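Local coordinates for RagB/SusD family nutrient uptake outer membrane protein (Bacteroides thetaiotaomicron, PDB 7KV2), which probably binds beta-glucans at the surface of the outer membrane and supports their uptake, as a SusD-family glycan-binding protein of a gut bacterium, at residues 143-148 / 200-205; 121-126 / 166-171; 303-308 / 372-377; 261-266 / 399-404. All coordinates share one frame; numbering follows the deposited sequence.

Interaction 1. Residues 143-148 / 200-205; sequences YEAQVI and LNVLPM
Ala145, in the first half of helix 137-162, turns its methyl toward Leu200, Val202 and Leu203, where the chain leaves helix 183-200 in the helical, tetratricopeptide-repeat-type part of this SusD fold. Val202 comes closest, its CG1 lying 3.6 Å from Ala145 CB. That branch takes the crowded position between the backbone N and the carbonyl carbon (chi1 60°), while CG2 is anti to the backbone N. Leu203 offers the fork of its side chain: CD2 is 3.8 Å from Ala145 CB, and CG and CD1 lie only slightly farther off. Leu200 approaches the helix backbone as well as the methyl, with CD1 4.0 Å from Ala145 N and 4.1 Å from Ala145 CB. Its other branch, CD2, passes 4.2 Å from Glu144 OE1, and the two side chains cross at about a right angle. Apart from the carboxylate oxygen of Glu144, the contact is apolar and small, one methyl met by three branched side chains of the same segment. Behind this first shell, Asn201 has a positive phi of 60°, the first departure from helical angles, which swings the chain round so that Val202 and Leu203 follow Leu200 against the same helix. Tyr142, one turn earlier on helix 137-162, touches both Val202 and Leu203, and Val197 supports Leu203 from helix 183-200. The neighbouring Gln146 is held elsewhere, its OE1 hydrogen-bonded to Tyr54 OH and Arg214 NH1. Farther along the loop, Met205 O is hydrogen-bonded to Tyr253 OH, a residue of the sodium site.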
# COMPACT_ATOMS: atom_id res chain seq x y z
N TYR A 143 5.93 -12.40 20.71
CA TYR A 143 7.06 -11.73 20.02
C TYR A 143 7.28 -12.40 18.66
O TYR A 143 7.52 -11.72 17.65
CB TYR A 143 8.34 -11.75 20.85
CG TYR A 143 8.23 -11.12 22.22
CD1 TYR A 143 7.28 -10.14 22.48
CD2 TYR A 143 9.07 -11.48 23.26
CE1 TYR A 143 7.14 -9.56 23.73
CE2 TYR A 143 8.97 -10.89 24.51
CZ TYR A 143 7.98 -9.95 24.76
OH TYR A 143 7.85 -9.33 25.97
N GLU A 144 7.26 -13.73 18.67
CA GLU A 144 7.42 -14.59 17.48
C GLU A 144 6.28 -14.30 16.49
O GLU A 144 6.55 -14.18 15.29
CB GLU A 144 7.32 -16.07 17.85
CG GLU A 144 8.59 -16.64 18.47
CD GLU A 144 8.53 -18.12 18.86
OE1 GLU A 144 7.40 -18.70 18.90
OE2 GLU A 144 9.60 -18.70 19.11
N ALA A 145 5.04 -14.28 16.96
CA ALA A 145 3.87 -14.00 16.09
C ALA A 145 4.07 -12.65 15.38
O ALA A 145 3.85 -12.60 14.17
CB ALA A 145 2.59 -14.04 16.89
N GLN A 146 4.52 -11.61 16.08
CA GLN A 146 4.67 -10.27 15.45
C GLN A 146 5.77 -10.29 14.39
O GLN A 146 5.54 -9.83 13.23
CB GLN A 146 4.96 -9.19 16.49
CG GLN A 146 3.86 -9.03 17.54
CD GLN A 146 4.29 -8.05 18.60
OE1 GLN A 146 4.40 -6.85 18.35
NE2 GLN A 146 4.61 -8.56 19.80
N VAL A 147 6.96 -10.78 14.75
CA VAL A 147 8.10 -10.67 13.80
C VAL A 147 7.97 -11.69 12.67
O VAL A 147 8.42 -11.34 11.62
CB VAL A 147 9.48 -10.70 14.50
CG1 VAL A 147 9.57 -9.61 15.56
CG2 VAL A 147 9.81 -12.08 15.08
N ILE A 148 7.37 -12.87 12.83
CA ILE A 148 7.20 -13.78 11.66
C ILE A 148 6.17 -13.16 10.70
O ILE A 148 6.34 -13.21 9.47
CB ILE A 148 6.81 -15.20 12.09
CG1 ILE A 148 7.89 -15.85 12.97
CG2 ILE A 148 6.52 -16.02 10.86
CD1 ILE A 148 7.42 -17.17 13.60
N LEU A 200 -0.10 -20.24 16.47
CA LEU A 200 0.38 -19.83 17.82
C LEU A 200 -0.82 -19.37 18.66
O LEU A 200 -0.76 -19.52 19.89
CB LEU A 200 1.45 -18.74 17.72
CG LEU A 200 2.83 -19.21 17.25
CD1 LEU A 200 3.71 -18.01 16.91
CD2 LEU A 200 3.51 -20.09 18.29
N ASN A 201 -1.85 -18.80 18.04
CA ASN A 201 -3.13 -18.42 18.70
C ASN A 201 -2.88 -17.41 19.84
O ASN A 201 -3.45 -17.58 20.95
CB ASN A 201 -3.85 -19.67 19.21
CG ASN A 201 -5.27 -19.36 19.61
OD1 ASN A 201 -5.88 -18.44 19.06
ND2 ASN A 201 -5.80 -20.11 20.55
N VAL A 202 -2.08 -16.38 19.58
CA VAL A 202 -1.67 -15.37 20.60
C VAL A 202 -2.04 -13.94 20.14
O VAL A 202 -1.95 -13.03 20.94
CB VAL A 202 -0.17 -15.49 20.89
CG1 VAL A 202 0.70 -15.29 19.65
CG2 VAL A 202 0.26 -14.58 22.03
N LEU A 203 -2.38 -13.73 18.87
CA LEU A 203 -2.63 -12.36 18.36
C LEU A 203 -4.07 -11.97 18.66
O LEU A 203 -5.00 -12.73 18.41
CB LEU A 203 -2.38 -12.34 16.86
CG LEU A 203 -0.92 -12.45 16.46
CD1 LEU A 203 -0.75 -12.53 14.95
CD2 LEU A 203 -0.08 -11.32 17.03
N PRO A 204 -4.34 -10.73 19.09
CA PRO A 204 -5.73 -10.29 19.22
C PRO A 204 -6.36 -10.06 17.84
O PRO A 204 -5.61 -9.79 16.88
CB PRO A 204 -5.58 -9.04 20.07
CG PRO A 204 -4.21 -8.47 19.65
CD PRO A 204 -3.35 -9.69 19.40
N MET A 205 -7.69 -10.11 17.78
CA MET A 205 -8.46 -9.83 16.54
C MET A 205 -8.31 -8.34 16.19
O MET A 205 -8.14 -8.03 14.99
CB MET A 205 -9.93 -10.22 16.71
CG MET A 205 -10.76 -10.05 15.46
SD MET A 205 -10.17 -10.95 14.02
CE MET A 205 -11.02 -12.51 14.17

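Interaction 2. Residues 121-126 / 166-171; sequences RCNDVI and PYFDKN
Asn123 lays its carboxamide against the backbone of Phe168 and Asp169, where the loop after helix 137-162 folds back over helix 110-130 in the tetratricopeptide-repeat-type helical region. With CG anti to its own carbonyl carbon, Asn123 reaches straight into the loop, and its CG lies 3.3 Å from Asp169 C. Asn123 ND2 gives two weak bonds: a nearly straight one (173°) to Phe168 O at 3.3 Å, and one to Asn171 OD1 at 3.4 Å. Asn123 OD1 faces another acceptor, Asp169 O, at 3.1 Å, and finds its donor in Arg151 NH1 of helix 137-162. An alanine in place of Asn123 would probably leave Arg151 NH1 without this acceptor and take one weak donor each from Phe168 O and Asn171 OD1. Phe168 O is also bonded by Tyr155 OH. Phe168 CG lies between the backbone N and the carbonyl carbon (chi1 58°), and the ring stands beside the amide, Phe168 CD2 3.4 Å from Asn123 ND2. Asn171 OD1 is at the edge of the Phe168 ring, in plane, and Asn171 ND2 bonds to Lys120 O of helix 110-130. Lys170 is bent at every torsion beyond CG (chi3 133°), curling back over the loop. Lys170 NZ bonds to Asp169 O in the carbonyl plane, on a lone pair, and more weakly to Asn123 O at 3.3 Å, while Ile126 CG2 touches the same NZ at 3.5 Å.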
# COMPACT_ATOMS: atom_id res chain seq x y z
N ARG A 121 15.71 -7.33 10.68
CA ARG A 121 15.31 -6.99 12.06
C ARG A 121 14.41 -8.08 12.64
O ARG A 121 14.55 -8.33 13.85
CB ARG A 121 14.67 -5.59 12.11
CG ARG A 121 15.66 -4.51 11.76
CD ARG A 121 15.04 -3.16 11.93
NE ARG A 121 16.00 -2.12 11.70
CZ ARG A 121 15.91 -0.91 12.18
NH1 ARG A 121 14.85 -0.56 12.91
NH2 ARG A 121 16.87 -0.04 11.94
N CYS A 122 13.55 -8.70 11.83
CA CYS A 122 12.67 -9.83 12.23
C CYS A 122 13.55 -11.03 12.64
O CYS A 122 13.28 -11.64 13.70
CB CYS A 122 11.68 -10.19 11.12
SG CYS A 122 10.42 -8.87 10.90
N ASN A 123 14.52 -11.37 11.80
CA ASN A 123 15.48 -12.50 12.04
C ASN A 123 16.25 -12.26 13.35
O ASN A 123 16.45 -13.25 14.11
CB ASN A 123 16.37 -12.67 10.80
CG ASN A 123 15.62 -13.28 9.64
OD1 ASN A 123 14.52 -13.83 9.82
ND2 ASN A 123 16.25 -13.26 8.47
N ASP A 124 16.68 -11.02 13.61
CA ASP A 124 17.41 -10.63 14.85
C ASP A 124 16.59 -11.03 16.07
O ASP A 124 17.17 -11.63 17.00
CB ASP A 124 17.67 -9.13 14.97
CG ASP A 124 18.74 -8.57 14.06
OD1 ASP A 124 19.56 -9.34 13.55
OD2 ASP A 124 18.75 -7.35 13.88
N VAL A 125 15.29 -10.74 16.08
CA VAL A 125 14.41 -11.08 17.24
C VAL A 125 14.35 -12.60 17.44
O VAL A 125 14.38 -13.04 18.62
CB VAL A 125 13.02 -10.43 17.11
CG1 VAL A 125 12.02 -11.04 18.08
CG2 VAL A 125 13.13 -8.92 17.31
N ILE A 126 14.22 -13.38 16.37
CA ILE A 126 14.15 -14.87 16.49
C ILE A 126 15.49 -15.36 17.08
O ILE A 126 15.46 -16.29 17.92
CB ILE A 126 13.85 -15.54 15.14
CG1 ILE A 126 12.50 -15.09 14.58
CG2 ILE A 126 13.94 -17.06 15.25
CD1 ILE A 126 11.33 -15.25 15.54
N PRO A 166 16.28 -13.26 -3.06
CA PRO A 166 16.96 -13.93 -1.96
C PRO A 166 16.03 -14.20 -0.78
O PRO A 166 15.17 -13.34 -0.48
CB PRO A 166 18.05 -12.95 -1.50
CG PRO A 166 18.22 -11.96 -2.61
CD PRO A 166 16.93 -11.99 -3.41
N TYR A 167 16.18 -15.36 -0.12
CA TYR A 167 15.39 -15.74 1.08
C TYR A 167 16.35 -16.13 2.20
O TYR A 167 17.38 -16.79 1.93
CB TYR A 167 14.37 -16.84 0.78
CG TYR A 167 13.55 -17.19 2.00
CD1 TYR A 167 12.43 -16.44 2.33
CD2 TYR A 167 13.93 -18.20 2.88
CE1 TYR A 167 11.69 -16.70 3.48
CE2 TYR A 167 13.20 -18.48 4.03
CZ TYR A 167 12.08 -17.72 4.34
OH TYR A 167 11.32 -17.93 5.46
N PHE A 168 16.05 -15.69 3.42
CA PHE A 168 16.80 -16.08 4.64
C PHE A 168 15.90 -15.87 5.87
O PHE A 168 15.09 -14.91 5.90
CB PHE A 168 18.15 -15.35 4.68
CG PHE A 168 18.15 -13.84 4.65
CD1 PHE A 168 18.10 -13.15 3.44
CD2 PHE A 168 18.33 -13.10 5.81
CE1 PHE A 168 18.14 -11.76 3.42
CE2 PHE A 168 18.38 -11.71 5.78
CZ PHE A 168 18.27 -11.04 4.59
N ASP A 169 16.00 -16.77 6.86
CA ASP A 169 15.33 -16.64 8.19
C ASP A 169 16.37 -16.50 9.33
O ASP A 169 15.94 -16.51 10.50
CB ASP A 169 14.34 -17.78 8.44
CG ASP A 169 14.94 -19.16 8.30
OD1 ASP A 169 16.17 -19.29 8.49
OD2 ASP A 169 14.17 -20.09 7.99
N LYS A 170 17.67 -16.39 9.00
CA LYS A 170 18.78 -16.07 9.95
C LYS A 170 19.76 -15.15 9.24
O LYS A 170 19.94 -15.33 8.02
CB LYS A 170 19.50 -17.35 10.40
CG LYS A 170 18.76 -18.19 11.44
CD LYS A 170 18.90 -17.67 12.87
CE LYS A 170 17.59 -17.60 13.64
NZ LYS A 170 16.81 -16.38 13.28
N ASN A 171 20.39 -14.21 9.96
CA ASN A 171 21.40 -13.23 9.44
C ASN A 171 22.80 -13.85 9.57
O ASN A 171 23.24 -14.48 8.59
CB ASN A 171 21.30 -11.89 10.18
CG ASN A 171 19.90 -11.30 10.21
OD1 ASN A 171 19.10 -11.54 9.30
ND2 ASN A 171 19.58 -10.54 11.25

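Interaction 3. Residues 303-308 / 372-377; sequences ISPYIW and GFFLEK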
# COMPACT_ATOMS: atom_id res chain seq x y z
N ILE A 303 2.61 14.11 -4.26
CA ILE A 303 1.44 13.98 -5.19
C ILE A 303 0.49 15.18 -5.13
O ILE A 303 -0.53 15.14 -5.81
CB ILE A 303 0.73 12.66 -4.88
CG1 ILE A 303 0.05 12.75 -3.51
CG2 ILE A 303 1.68 11.48 -5.01
CD1 ILE A 303 -0.91 11.63 -3.20
N SER A 304 0.85 16.26 -4.44
CA SER A 304 0.04 17.49 -4.40
C SER A 304 0.52 18.48 -5.45
O SER A 304 1.63 18.35 -5.98
CB SER A 304 0.05 18.00 -3.00
OG SER A 304 -0.56 17.01 -2.16
N PRO A 305 -0.33 19.44 -5.85
CA PRO A 305 -0.06 20.27 -7.02
C PRO A 305 1.15 21.17 -6.75
O PRO A 305 1.36 21.70 -5.68
CB PRO A 305 -1.29 21.14 -7.24
CG PRO A 305 -2.32 20.60 -6.28
CD PRO A 305 -1.62 19.75 -5.23
N TYR A 306 1.98 21.30 -7.78
CA TYR A 306 3.22 22.10 -7.73
C TYR A 306 2.87 23.59 -7.63
O TYR A 306 2.08 24.12 -8.48
CB TYR A 306 4.05 21.76 -8.97
CG TYR A 306 5.49 22.21 -8.90
CD1 TYR A 306 6.33 21.81 -7.88
CD2 TYR A 306 6.03 23.01 -9.92
CE1 TYR A 306 7.67 22.17 -7.85
CE2 TYR A 306 7.37 23.36 -9.91
CZ TYR A 306 8.18 22.93 -8.89
OH TYR A 306 9.49 23.27 -8.86
N ILE A 307 3.42 24.24 -6.61
CA ILE A 307 3.27 25.69 -6.30
C ILE A 307 1.78 26.04 -6.26
O ILE A 307 1.35 27.12 -6.73
CB ILE A 307 4.08 26.57 -7.25
CG1 ILE A 307 5.41 25.89 -7.64
CG2 ILE A 307 4.29 27.93 -6.62
CD1 ILE A 307 6.25 26.70 -8.61
N TRP A 308 1.00 25.13 -5.67
CA TRP A 308 -0.38 25.45 -5.21
C TRP A 308 -0.31 26.60 -4.21
O TRP A 308 0.58 26.64 -3.36
CB TRP A 308 -1.02 24.21 -4.58
CG TRP A 308 -2.41 24.45 -4.09
CD1 TRP A 308 -2.79 24.70 -2.81
CD2 TRP A 308 -3.61 24.48 -4.89
NE1 TRP A 308 -4.16 24.82 -2.75
CE2 TRP A 308 -4.68 24.73 -4.00
CE3 TRP A 308 -3.89 24.25 -6.23
CZ2 TRP A 308 -6.00 24.81 -4.45
CZ3 TRP A 308 -5.20 24.32 -6.67
CH2 TRP A 308 -6.23 24.64 -5.79
N GLY A 372 -5.46 18.38 -13.97
CA GLY A 372 -6.34 19.18 -13.08
C GLY A 372 -6.83 18.40 -11.86
O GLY A 372 -7.36 19.04 -10.92
N PHE A 373 -6.64 17.07 -11.83
CA PHE A 373 -7.08 16.21 -10.71
C PHE A 373 -5.88 15.67 -9.97
O PHE A 373 -4.88 15.21 -10.64
CB PHE A 373 -7.91 15.02 -11.18
CG PHE A 373 -9.21 15.38 -11.88
CD1 PHE A 373 -10.34 15.70 -11.15
CD2 PHE A 373 -9.31 15.35 -13.26
CE1 PHE A 373 -11.53 16.02 -11.78
CE2 PHE A 373 -10.53 15.60 -13.90
CZ PHE A 373 -11.62 15.97 -13.15
N PHE A 374 -5.99 15.62 -8.65
CA PHE A 374 -4.99 15.01 -7.75
C PHE A 374 -5.66 14.02 -6.82
O PHE A 374 -6.90 14.07 -6.64
CB PHE A 374 -4.18 16.10 -7.03
CG PHE A 374 -3.43 17.01 -7.98
CD1 PHE A 374 -4.07 18.07 -8.60
CD2 PHE A 374 -2.13 16.72 -8.35
CE1 PHE A 374 -3.41 18.85 -9.54
CE2 PHE A 374 -1.47 17.52 -9.27
CZ PHE A 374 -2.10 18.60 -9.84
N LEU A 375 -4.86 13.12 -6.25
CA LEU A 375 -5.38 12.01 -5.41
C LEU A 375 -5.72 12.61 -4.04
O LEU A 375 -4.83 12.81 -3.18
CB LEU A 375 -4.34 10.90 -5.30
CG LEU A 375 -4.75 9.70 -4.45
CD1 LEU A 375 -5.91 8.96 -5.08
CD2 LEU A 375 -3.57 8.76 -4.28
N GLU A 376 -7.01 12.84 -3.83
CA GLU A 376 -7.53 13.46 -2.59
C GLU A 376 -7.20 12.63 -1.36
O GLU A 376 -6.93 13.24 -0.32
CB GLU A 376 -9.04 13.66 -2.77
CG GLU A 376 -9.73 14.26 -1.55
CD GLU A 376 -9.28 15.65 -1.12
OE1 GLU A 376 -8.42 16.24 -1.78
OE2 GLU A 376 -9.72 16.08 -0.04
N LYS A 377 -7.19 11.30 -1.45
CA LYS A 377 -6.99 10.43 -0.28
C LYS A 377 -5.73 10.82 0.49
O LYS A 377 -5.73 10.71 1.73
CB LYS A 377 -6.87 8.97 -0.69
CG LYS A 377 -8.14 8.40 -1.30
CD LYS A 377 -7.98 6.98 -1.75
CE LYS A 377 -9.24 6.45 -2.43
NZ LYS A 377 -9.13 5.03 -2.88
O HOH W 1 -2.13 13.27 -7.01
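Pro305 sits over one face of the Phe374 ring, a CH-pi contact in which Pro305 CG stands 3.9 Å from the ring centroid of Phe374, 14° off the normal. This is the tight part of the contact. Pro305 CB lies 3.7 Å from Phe374 CZ and Pro305 CA 3.8 Å from Phe374 CE2, so CG lies over the ring, offset from its centre toward CD1 and CE1, and CB and CA reach toward CZ and CE2. Ile303 O comes obliquely to within 3.4 Å of Phe374 CD2. The ring reaches across because Phe374 CG is anti to its carbonyl carbon (chi1 -60°). Beside this stack the packing is slacker: Ile303 CD1 meets Leu375 CD2 only at 4.1 Å, the two side chains crossing obliquely. There the backbones are bridged by a water, which donates to Ile303 O at 2.7 Å and accepts from Leu375 N at 2.8 Å, satisfying two polar atoms of buried residues. The solvent side lies past Pro305, in a type II turn from Pro305 to Trp308 that carries Ile307 to the surface with a positive phi (53°). Tyr306 makes a cation-pi contact with Arg367 there. Trp308 returns inward, edge-to-face with Trp344. Strand 373-375 pairs antiparallel with strand 343-345, and Phe374 and Trp344 are joined by backbone bonds. Pro305 also touches Trp344, and Trp308 packs on Ala346, Val349 and Leu350, so the loop after helix 299-303 lies against both this two-stranded sheet and helix 346-355.

Interaction 4. Residues 261-266 / 399-404; sequences DIFKET and NLRIYR
Arg401 runs past Phe263 to reach the loop before strand 273-277, starting from strand 400-404, where Ile402 and Tyr403 both face Phe275 across the two-stranded antiparallel sheet in a classic beta bulge. CB and CG of Arg401 lie against Phe263 CE1, at 4.1 and 4.0 Å. The chain bends at chi2 (68°), and Arg401 CD meets both CE1 and CD1 of Phe263. Arg401 NE is 4.0 Å from Phe263 CD1, and one face of the guanidinium lies over Phe263 CA, its plane 39° from the ring's. At the tip, Arg401 NH2 donates to Ile262 O at 3.0 Å, on a lone pair, and Arg401 NH1 to Asn399 O, just before the strand, at 2.8 Å. Lys264 O also lies 3.0 Å from Arg401 NH2, in the guanidinium plane. A leucine in place of Arg401 would probably leave Ile262 O and Asn399 O without these donors and loosen the loop's hold on the strand. Arg404 also meets the Phe263 ring, the two planes 79° apart, its guanidinium held by Glu272, Glu456 and Glu460. Phe263 CE2 lies over one face of the Arg404 guanidinium, with Phe263 CZ 3.8 Å from Arg404 NE.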
# COMPACT_ATOMS: atom_id res chain seq x y z
N ASP A 261 -15.04 10.03 5.14
CA ASP A 261 -14.45 10.12 6.50
C ASP A 261 -13.21 9.22 6.65
O ASP A 261 -12.45 9.40 7.64
CB ASP A 261 -15.48 9.74 7.56
CG ASP A 261 -16.60 10.75 7.74
OD1 ASP A 261 -16.35 11.96 7.47
OD2 ASP A 261 -17.70 10.29 8.14
N ILE A 262 -12.97 8.34 5.70
CA ILE A 262 -11.94 7.27 5.84
C ILE A 262 -10.53 7.89 5.94
O ILE A 262 -9.76 7.44 6.82
CB ILE A 262 -12.03 6.28 4.67
CG1 ILE A 262 -13.35 5.49 4.72
CG2 ILE A 262 -10.82 5.36 4.72
CD1 ILE A 262 -13.65 4.72 3.43
N PHE A 263 -10.17 8.79 5.03
CA PHE A 263 -8.79 9.26 4.76
C PHE A 263 -8.50 10.56 5.51
O PHE A 263 -7.39 11.06 5.46
CB PHE A 263 -8.51 9.35 3.25
CG PHE A 263 -8.48 7.97 2.66
CD1 PHE A 263 -7.35 7.20 2.79
CD2 PHE A 263 -9.57 7.43 2.02
CE1 PHE A 263 -7.31 5.89 2.33
CE2 PHE A 263 -9.52 6.14 1.53
CZ PHE A 263 -8.40 5.37 1.66
N LYS A 264 -9.51 11.06 6.24
CA LYS A 264 -9.31 12.13 7.24
C LYS A 264 -8.46 11.61 8.37
O LYS A 264 -8.53 10.37 8.71
CB LYS A 264 -10.67 12.60 7.79
CG LYS A 264 -11.54 13.27 6.76
CD LYS A 264 -12.90 13.68 7.34
CE LYS A 264 -13.74 14.45 6.34
NZ LYS A 264 -15.10 14.63 6.89
N GLU A 265 -7.81 12.53 9.07
CA GLU A 265 -7.00 12.16 10.24
C GLU A 265 -7.92 11.48 11.28
O GLU A 265 -7.49 10.46 11.89
CB GLU A 265 -6.26 13.36 10.81
CG GLU A 265 -5.36 12.95 11.95
CD GLU A 265 -4.63 14.03 12.72
OE1 GLU A 265 -5.01 15.23 12.63
OE2 GLU A 265 -3.67 13.65 13.38
N THR A 266 -9.15 11.97 11.47
CA THR A 266 -10.15 11.32 12.34
C THR A 266 -10.54 9.92 11.88
O THR A 266 -11.11 9.19 12.71
CB THR A 266 -11.39 12.18 12.53
OG1 THR A 266 -11.96 12.46 11.25
CG2 THR A 266 -11.05 13.42 13.33
N ASN A 399 -1.54 8.55 7.98
CA ASN A 399 -1.22 7.11 7.97
C ASN A 399 -1.46 6.49 6.58
O ASN A 399 -2.35 6.91 5.83
CB ASN A 399 -2.09 6.35 8.98
CG ASN A 399 -1.75 6.61 10.43
OD1 ASN A 399 -0.89 7.44 10.76
ND2 ASN A 399 -2.46 5.89 11.29
N LEU A 400 -0.68 5.47 6.22
CA LEU A 400 -0.90 4.71 4.95
C LEU A 400 -1.86 3.58 5.27
O LEU A 400 -1.50 2.68 6.05
CB LEU A 400 0.44 4.24 4.36
CG LEU A 400 0.25 3.53 3.03
CD1 LEU A 400 -0.27 4.48 1.96
CD2 LEU A 400 1.56 2.86 2.60
N ARG A 401 -3.09 3.65 4.72
CA ARG A 401 -4.07 2.56 4.95
C ARG A 401 -3.63 1.31 4.15
O ARG A 401 -3.49 1.39 2.95
CB ARG A 401 -5.47 3.03 4.57
CG ARG A 401 -6.14 3.90 5.62
CD ARG A 401 -5.46 5.26 5.80
NE ARG A 401 -6.37 6.16 6.53
CZ ARG A 401 -6.06 7.39 6.93
NH1 ARG A 401 -4.85 7.89 6.72
NH2 ARG A 401 -6.96 8.11 7.57
N ILE A 402 -3.45 0.18 4.79
CA ILE A 402 -3.02 -1.08 4.12
C ILE A 402 -4.23 -1.98 3.87
O ILE A 402 -4.50 -2.28 2.70
CB ILE A 402 -1.92 -1.77 4.96
CG1 ILE A 402 -0.72 -0.85 5.23
CG2 ILE A 402 -1.50 -3.07 4.30
CD1 ILE A 402 -0.07 -0.31 3.96
N TYR A 403 -4.98 -2.34 4.94
CA TYR A 403 -6.17 -3.22 4.87
C TYR A 403 -7.38 -2.52 5.49
O TYR A 403 -7.32 -2.05 6.67
CB TYR A 403 -5.95 -4.55 5.59
CG TYR A 403 -4.83 -5.34 5.00
CD1 TYR A 403 -4.83 -5.67 3.65
CD2 TYR A 403 -3.82 -5.84 5.80
CE1 TYR A 403 -3.79 -6.42 3.09
CE2 TYR A 403 -2.81 -6.61 5.25
CZ TYR A 403 -2.80 -6.92 3.91
OH TYR A 403 -1.73 -7.62 3.40
N ARG A 404 -8.43 -2.42 4.67
CA ARG A 404 -9.72 -1.83 5.07
C ARG A 404 -10.77 -2.93 4.96
O ARG A 404 -10.64 -3.81 4.10
CB ARG A 404 -10.10 -0.65 4.20
CG ARG A 404 -9.05 0.45 4.23
CD ARG A 404 -9.51 1.78 3.68
NE ARG A 404 -9.66 1.88 2.22
CZ ARG A 404 -10.81 1.86 1.55
NH1 ARG A 404 -11.98 1.67 2.16
NH2 ARG A 404 -10.80 2.05 0.24

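From the N terminus, helix 110-130 opens interaction 2 and helix 137-162 opens interaction 1. The loop at 166-171 then closes interaction 2 and the one at 200-205 closes interaction 1, so the two cross, and Val147 packs against Cys122, Val125 and Ile126 where they touch. Farther on, residues 261-266 open interaction 4. Interaction 3 opens and closes within it, tying the loop after helix 299-303 to strand 373-375, before strand 400-404 completes the outer loop. Lys377 O meets Phe263 CB at 3.4 Å, joining interactions 3 and 4. Interactions 1 and 3 lie on opposite sides of the chain's centre, their own centres about 39 Å apart.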